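Local coordinates for DnaJ homolog subfamily C member 10 (PDB 3APQ), which acts in the endoplasmic reticulum as a disulfide reductase that serves both correct protein folding and the degradation of misfolded proteins, and pairs a J domain with thioredoxin domains, at residues L8-T13 / R17-A22. Numbering follows the deposited sequence.
Sequences LGVSKT and REIRQA
In the J domain at the start of this fragment, the short helix 4-8 ends in a Schellman motif, and the loop that follows lays L8 and V10 against I19 and A22 on one side of helix 16-30. G9, with positive phi (79°), is the C' residue of that motif: V10 N closes the turn with a hydrogen bond to Y5 O, and the chain turns away from the helix axis. No direct hydrogen bond joins 8-13 to 17-22; the fit is made mainly by aliphatic side chains.

A22 CB is the meeting point, with V10 CG1 at 3.4 Å, tighter than ordinary carbon-carbon contact, and L8 O also 3.4 Å from that CB. V10 divides its two methyls between two residues of the helix. CG1, anti to the carbonyl carbon (chi1 -62°), goes to A22, while CG2 meets I19 CG1 at 4.1 Å, the two side chains crossing at about a right angle. Deeper in, L8 CD1 touches I19 CG2 at 3.8 Å. Both residues are buried here: L8 also leans on I48 and L55 of helix 41-55, and I19 on Y52 of the same helix, so the contact runs into the core between the J-domain helices.

At the other end of the loop the link is polar and lies at the surface. The E18 carboxylate takes a hydrogen bond from S15 N through OE1, and a single water bridges the remaining gap, donating to T13 O at 2.9 Å and to E18 OE1 at 3.2 Å.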
loop_
_atom_site.group_PDB
_atom_site.type_symbol
_atom_site.label_atom_id
_atom_site.label_comp_id
_atom_site.label_asym_id
_atom_site.label_seq_id
_atom_site.Cartn_x
_atom_site.Cartn_y
_atom_site.Cartn_z
ATOM N N LEU A 8 15.568 -10.516 -4.059
ATOM C CA LEU A 8 14.398 -10.010 -4.792
ATOM C C LEU A 8 14.745 -9.421 -6.160
ATOM O O LEU A 8 13.831 -9.129 -6.938
ATOM C CB LEU A 8 13.673 -8.944 -3.975
ATOM C CG LEU A 8 13.078 -9.478 -2.655
ATOM C CD1 LEU A 8 12.369 -8.387 -1.821
ATOM C CD2 LEU A 8 12.156 -10.679 -2.873
ATOM N N GLY A 9 16.037 -9.214 -6.428
ATOM C CA GLY A 9 16.509 -8.667 -7.725
ATOM C C GLY A 9 16.338 -7.158 -7.808
ATOM O O GLY A 9 16.129 -6.610 -8.913
ATOM N N VAL A 10 16.402 -6.463 -6.670
ATOM C CA VAL A 10 16.194 -4.998 -6.652
ATOM C C VAL A 10 17.399 -4.341 -6.032
ATOM O O VAL A 10 18.235 -5.033 -5.369
ATOM C CB VAL A 10 14.906 -4.515 -5.833
ATOM C CG1 VAL A 10 13.575 -5.067 -6.428
ATOM C CG2 VAL A 10 14.986 -4.875 -4.331
ATOM N N SER A 11 17.486 -3.015 -6.248
ATOM C CA SER A 11 18.520 -2.239 -5.630
ATOM C C SER A 11 18.373 -1.985 -4.136
ATOM O O SER A 11 17.261 -1.916 -3.635
ATOM C CB SER A 11 18.504 -0.847 -6.264
ATOM O OG SER A 11 19.787 -0.471 -6.230
ATOM N N LYS A 12 19.493 -1.717 -3.428
ATOM C CA LYS A 12 19.375 -1.306 -2.021
ATOM C C LYS A 12 18.533 -0.025 -1.827
ATOM O O LYS A 12 17.916 0.190 -0.768
ATOM C CB LYS A 12 20.773 -1.206 -1.379
ATOM C CG LYS A 12 20.746 -0.747 0.074
ATOM C CD LYS A 12 22.049 -1.175 0.765
ATOM C CE LYS A 12 22.242 -0.541 2.124
ATOM N NZ LYS A 12 23.276 -1.417 2.868
ATOM N N THR A 13 18.476 0.834 -2.848
ATOM C CA THR A 13 17.679 2.054 -2.733
ATOM C C THR A 13 16.244 1.901 -3.248
ATOM O O THR A 13 15.587 2.919 -3.442
ATOM C CB THR A 13 18.344 3.209 -3.515
ATOM O OG1 THR A 13 18.532 2.808 -4.888
ATOM C CG2 THR A 13 19.656 3.541 -2.877
ATOM N N ARG A 17 7.256 0.324 -3.050
ATOM C CA ARG A 17 6.528 -0.103 -4.247
ATOM C C ARG A 17 7.384 -1.022 -5.110
ATOM O O ARG A 17 6.902 -2.063 -5.541
ATOM C CB ARG A 17 6.023 1.086 -5.088
ATOM C CG ARG A 17 5.296 0.665 -6.382
ATOM C CD ARG A 17 4.992 1.916 -7.253
ATOM N NE ARG A 17 4.670 1.469 -8.599
ATOM C CZ ARG A 17 5.559 1.172 -9.557
ATOM N NH1 ARG A 17 6.875 1.342 -9.383
ATOM N NH2 ARG A 17 5.106 0.708 -10.709
ATOM N N GLU A 18 8.642 -0.666 -5.373
ATOM C CA GLU A 18 9.509 -1.526 -6.252
ATOM C C GLU A 18 9.717 -2.902 -5.677
ATOM O O GLU A 18 9.668 -3.952 -6.388
ATOM C CB GLU A 18 10.878 -0.846 -6.497
ATOM C CG GLU A 18 10.761 0.237 -7.527
ATOM C CD GLU A 18 11.947 1.232 -7.542
ATOM O OE1 GLU A 18 12.486 1.627 -6.487
ATOM O OE2 GLU A 18 12.309 1.664 -8.651
ATOM N N ILE A 19 9.965 -2.907 -4.378
ATOM C CA ILE A 19 10.091 -4.153 -3.621
ATOM C C ILE A 19 8.825 -5.030 -3.731
ATOM O O ILE A 19 8.937 -6.256 -3.975
ATOM C CB ILE A 19 10.501 -3.897 -2.154
ATOM C CG1 ILE A 19 11.898 -3.229 -2.125
ATOM C CG2 ILE A 19 10.377 -5.194 -1.285
ATOM C CD1 ILE A 19 12.238 -2.460 -0.818
ATOM N N ARG A 20 7.626 -4.455 -3.566
ATOM C CA ARG A 20 6.412 -5.269 -3.769
ATOM C C ARG A 20 6.326 -5.837 -5.134
ATOM O O ARG A 20 5.939 -7.001 -5.286
ATOM C CB ARG A 20 5.110 -4.461 -3.548
ATOM C CG ARG A 20 4.883 -4.084 -2.090
ATOM C CD ARG A 20 3.451 -3.478 -1.860
ATOM N NE ARG A 20 3.321 -2.165 -2.518
ATOM C CZ ARG A 20 3.610 -1.008 -1.934
ATOM N NH1 ARG A 20 4.146 -0.978 -0.693
ATOM N NH2 ARG A 20 3.383 0.130 -2.588
ATOM N N GLN A 21 6.612 -5.018 -6.138
ATOM C CA GLN A 21 6.488 -5.471 -7.509
ATOM C C GLN A 21 7.463 -6.633 -7.796
ATOM O O GLN A 21 7.085 -7.627 -8.490
ATOM C CB GLN A 21 6.583 -4.312 -8.472
ATOM C CG GLN A 21 5.280 -3.400 -8.271
ATOM C CD GLN A 21 3.970 -4.276 -8.318
ATOM O OE1 GLN A 21 3.712 -4.913 -9.349
ATOM N NE2 GLN A 21 3.201 -4.366 -7.181
ATOM N N ALA A 22 8.663 -6.561 -7.226
ATOM C CA ALA A 22 9.639 -7.590 -7.540
ATOM C C ALA A 22 9.210 -8.879 -6.865
ATOM O O ALA A 22 9.281 -9.937 -7.472
ATOM C CB ALA A 22 11.037 -7.198 -7.085
HETATM O O HOH W 1 14.175 4.248 -5.620
#